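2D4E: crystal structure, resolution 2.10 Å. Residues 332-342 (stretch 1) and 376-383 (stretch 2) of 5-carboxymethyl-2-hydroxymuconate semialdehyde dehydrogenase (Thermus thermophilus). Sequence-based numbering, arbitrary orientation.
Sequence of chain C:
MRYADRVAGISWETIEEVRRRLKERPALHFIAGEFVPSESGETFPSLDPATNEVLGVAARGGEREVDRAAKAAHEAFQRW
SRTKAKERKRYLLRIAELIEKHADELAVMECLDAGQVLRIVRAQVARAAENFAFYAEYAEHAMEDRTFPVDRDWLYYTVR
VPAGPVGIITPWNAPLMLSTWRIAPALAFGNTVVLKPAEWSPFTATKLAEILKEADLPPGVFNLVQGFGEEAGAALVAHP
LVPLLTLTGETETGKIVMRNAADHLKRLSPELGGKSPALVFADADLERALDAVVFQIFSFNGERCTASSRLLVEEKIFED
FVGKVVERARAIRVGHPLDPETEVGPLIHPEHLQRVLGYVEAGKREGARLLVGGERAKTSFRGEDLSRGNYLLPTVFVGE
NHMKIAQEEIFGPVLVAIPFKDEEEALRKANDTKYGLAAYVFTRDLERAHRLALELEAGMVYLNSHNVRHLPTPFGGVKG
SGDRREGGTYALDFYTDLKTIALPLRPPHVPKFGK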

# COMPACT_ATOMS: atom_id res chain seq x y z
N ILE C 332 -11.40 -14.51 -43.40
CA ILE C 332 -12.08 -14.98 -42.19
C ILE C 332 -13.22 -15.95 -42.53
O ILE C 332 -14.10 -15.63 -43.32
CB ILE C 332 -12.65 -13.80 -41.37
CG1 ILE C 332 -11.49 -12.95 -40.83
CG2 ILE C 332 -13.52 -14.31 -40.24
CD1 ILE C 332 -11.92 -11.68 -40.14
N ARG C 333 -13.19 -17.14 -41.93
CA ARG C 333 -14.22 -18.15 -42.16
C ARG C 333 -15.48 -17.87 -41.34
O ARG C 333 -15.43 -17.84 -40.10
CB ARG C 333 -13.68 -19.55 -41.83
CG ARG C 333 -12.53 -20.03 -42.73
CD ARG C 333 -12.15 -21.47 -42.44
NE ARG C 333 -11.60 -21.65 -41.10
CZ ARG C 333 -10.35 -21.33 -40.75
NH1 ARG C 333 -9.50 -20.85 -41.65
NH2 ARG C 333 -9.94 -21.52 -39.50
N VAL C 334 -16.59 -17.66 -42.04
CA VAL C 334 -17.87 -17.37 -41.41
C VAL C 334 -18.72 -18.63 -41.43
O VAL C 334 -18.88 -19.26 -42.48
CB VAL C 334 -18.61 -16.22 -42.16
CG1 VAL C 334 -19.94 -15.91 -41.48
CG2 VAL C 334 -17.72 -14.98 -42.20
N GLY C 335 -19.27 -19.00 -40.28
CA GLY C 335 -20.08 -20.20 -40.22
C GLY C 335 -20.76 -20.43 -38.89
O GLY C 335 -20.78 -19.56 -38.02
N HIS C 336 -21.32 -21.63 -38.74
CA HIS C 336 -22.04 -22.02 -37.53
C HIS C 336 -21.16 -22.07 -36.29
O HIS C 336 -20.00 -22.51 -36.34
CB HIS C 336 -22.72 -23.37 -37.77
CG HIS C 336 -23.75 -23.71 -36.74
ND1 HIS C 336 -23.43 -24.03 -35.44
CD2 HIS C 336 -25.11 -23.75 -36.82
CE1 HIS C 336 -24.54 -24.25 -34.76
NE2 HIS C 336 -25.57 -24.08 -35.57
N PRO C 337 -21.69 -21.63 -35.14
CA PRO C 337 -20.96 -21.63 -33.87
C PRO C 337 -20.43 -23.00 -33.46
O PRO C 337 -19.38 -23.10 -32.83
CB PRO C 337 -21.99 -21.09 -32.87
CG PRO C 337 -22.84 -20.20 -33.71
CD PRO C 337 -23.02 -21.02 -34.97
N LEU C 338 -21.16 -24.05 -33.81
CA LEU C 338 -20.76 -25.42 -33.46
C LEU C 338 -19.79 -26.07 -34.45
O LEU C 338 -19.39 -27.22 -34.26
CB LEU C 338 -22.01 -26.29 -33.31
CG LEU C 338 -22.97 -25.84 -32.19
CD1 LEU C 338 -24.25 -26.68 -32.22
CD2 LEU C 338 -22.27 -25.99 -30.85
N ASP C 339 -19.42 -25.34 -35.50
CA ASP C 339 -18.48 -25.84 -36.50
C ASP C 339 -17.05 -25.43 -36.10
O ASP C 339 -16.72 -24.25 -36.08
CB ASP C 339 -18.83 -25.26 -37.87
CG ASP C 339 -17.87 -25.70 -38.98
OD1 ASP C 339 -18.14 -25.37 -40.15
OD2 ASP C 339 -16.85 -26.36 -38.68
N PRO C 340 -16.19 -26.41 -35.78
CA PRO C 340 -14.81 -26.08 -35.39
C PRO C 340 -14.01 -25.23 -36.38
O PRO C 340 -12.99 -24.65 -36.02
CB PRO C 340 -14.18 -27.46 -35.13
CG PRO C 340 -15.04 -28.41 -35.93
CD PRO C 340 -16.43 -27.86 -35.71
N GLU C 341 -14.48 -25.15 -37.62
CA GLU C 341 -13.79 -24.36 -38.65
C GLU C 341 -14.20 -22.88 -38.64
O GLU C 341 -13.51 -22.05 -39.22
CB GLU C 341 -14.07 -24.94 -40.04
CG GLU C 341 -13.45 -26.30 -40.26
CD GLU C 341 -11.95 -26.26 -40.14
OE1 GLU C 341 -11.30 -25.62 -41.00
OE2 GLU C 341 -11.41 -26.86 -39.18
N THR C 342 -15.31 -22.58 -37.98
CA THR C 342 -15.82 -21.21 -37.91
C THR C 342 -14.94 -20.25 -37.12
O THR C 342 -14.41 -20.62 -36.07
CB THR C 342 -17.23 -21.19 -37.28
OG1 THR C 342 -18.11 -22.02 -38.05
CG2 THR C 342 -17.77 -19.76 -37.21
N ARG C 376 -24.93 -8.84 -45.25
CA ARG C 376 -25.12 -10.17 -44.70
C ARG C 376 -24.24 -11.19 -45.39
O ARG C 376 -23.90 -11.06 -46.57
CB ARG C 376 -26.56 -10.64 -44.90
CG ARG C 376 -27.58 -10.09 -43.94
CD ARG C 376 -28.95 -10.54 -44.41
NE ARG C 376 -30.00 -10.23 -43.45
CZ ARG C 376 -30.39 -11.04 -42.47
NH1 ARG C 376 -29.80 -12.22 -42.31
NH2 ARG C 376 -31.37 -10.66 -41.67
N ALA C 377 -23.87 -12.23 -44.65
CA ALA C 377 -23.08 -13.31 -45.20
C ALA C 377 -24.14 -14.25 -45.76
O ALA C 377 -25.05 -14.66 -45.03
CB ALA C 377 -22.28 -14.00 -44.10
N LYS C 378 -24.05 -14.57 -47.05
CA LYS C 378 -25.04 -15.44 -47.68
C LYS C 378 -24.70 -16.92 -47.50
O LYS C 378 -25.57 -17.73 -47.19
CB LYS C 378 -25.12 -15.16 -49.18
CG LYS C 378 -25.50 -13.74 -49.57
CD LYS C 378 -25.38 -13.57 -51.09
CE LYS C 378 -25.81 -12.19 -51.56
NZ LYS C 378 -27.27 -11.95 -51.37
N THR C 379 -23.43 -17.23 -47.70
CA THR C 379 -22.93 -18.60 -47.63
C THR C 379 -21.82 -18.78 -46.61
O THR C 379 -20.95 -17.92 -46.47
CB THR C 379 -22.39 -19.02 -49.00
OG1 THR C 379 -23.31 -18.60 -50.02
CG2 THR C 379 -22.22 -20.52 -49.07
N SER C 380 -21.83 -19.91 -45.91
CA SER C 380 -20.81 -20.19 -44.92
C SER C 380 -19.56 -20.65 -45.64
O SER C 380 -19.57 -20.86 -46.86
CB SER C 380 -21.25 -21.30 -43.96
OG SER C 380 -21.12 -22.57 -44.57
N PHE C 381 -18.48 -20.79 -44.89
CA PHE C 381 -17.20 -21.24 -45.42
C PHE C 381 -17.39 -22.62 -46.08
O PHE C 381 -16.68 -22.95 -47.04
CB PHE C 381 -16.18 -21.34 -44.29
CG PHE C 381 -15.02 -22.25 -44.59
CD1 PHE C 381 -14.05 -21.88 -45.52
CD2 PHE C 381 -14.91 -23.49 -43.96
CE1 PHE C 381 -12.99 -22.74 -45.82
CE2 PHE C 381 -13.85 -24.35 -44.26
CZ PHE C 381 -12.89 -23.98 -45.19
N ARG C 382 -18.32 -23.40 -45.56
CA ARG C 382 -18.57 -24.74 -46.10
C ARG C 382 -19.63 -24.77 -47.20
O ARG C 382 -20.04 -25.84 -47.64
CB ARG C 382 -18.99 -25.70 -44.98
CG ARG C 382 -17.96 -25.87 -43.89
CD ARG C 382 -18.25 -27.12 -43.08
NE ARG C 382 -17.38 -27.24 -41.91
CZ ARG C 382 -16.98 -28.40 -41.41
NH1 ARG C 382 -17.36 -29.54 -41.98
NH2 ARG C 382 -16.21 -28.44 -40.33
N GLY C 383 -20.07 -23.59 -47.63
CA GLY C 383 -21.07 -23.52 -48.68
C GLY C 383 -22.50 -23.64 -48.21
O GLY C 383 -23.41 -23.79 -49.02

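Neither stretch forms a regular helix or strand; two irregular segments, both built around type I turns, pack against each other and bury 404 Å² between them. Ile332 lies out of reach, so the contact begins at Arg333. Its CA-to-CB bond points toward stretch 2, and the side chain lays its aliphatic part over one face of the Phe381 ring, with Arg333 CD 3.5 Å from the ring centroid and almost on the ring normal. The long methylene chain of an arginine suits this CH-pi contact, while Arg333 NE donates to Glu341 O (2.7 Å), which helps hold the chain in place.

Val334 supplies the one backbone hydrogen bond between the stretches: Phe381 N donates to Val334 O at 2.9 Å, and Ser380 CA approaches the same oxygen at 3.2 Å in a CA-H...O contact. The buried valine side chain, turned sideways, meets the small methyl of Ala377, Val334 CG1 to Ala377 CB 4.0 Å. Gly335 follows, its CA 4.1 Å from Ser380 CB. A CB here would clash with Thr342 OG1, at 2.8 Å, so the lack of a side chain leaves room for that hydroxyl, which donates to His336 O.

His336, Pro337 and Leu338 make no contact with stretch 2; they carry the chain through a type I turn, closed by Asp339 N to His336 O. The CA-to-CB bond of Asp339 then points toward stretch 2. Its carboxylate forms a salt bridge with Arg382: Arg382 NE to Asp339 OD1, 2.7 Å, a weak hydrogen bond with an N-H...O angle of 124°, and Arg382 NH2 to Asp339 OD2, 2.7 Å. The side chain of aspartate is short enough for Asp339 OD2 to accept from Glu341 N, two residues on (2.9 Å), while the same carboxylate holds Arg382. Glu341 also adjoins both partners, its CB 4.3 Å from Phe381 CE2 and its CG 3.5 Å from Arg382 NH2.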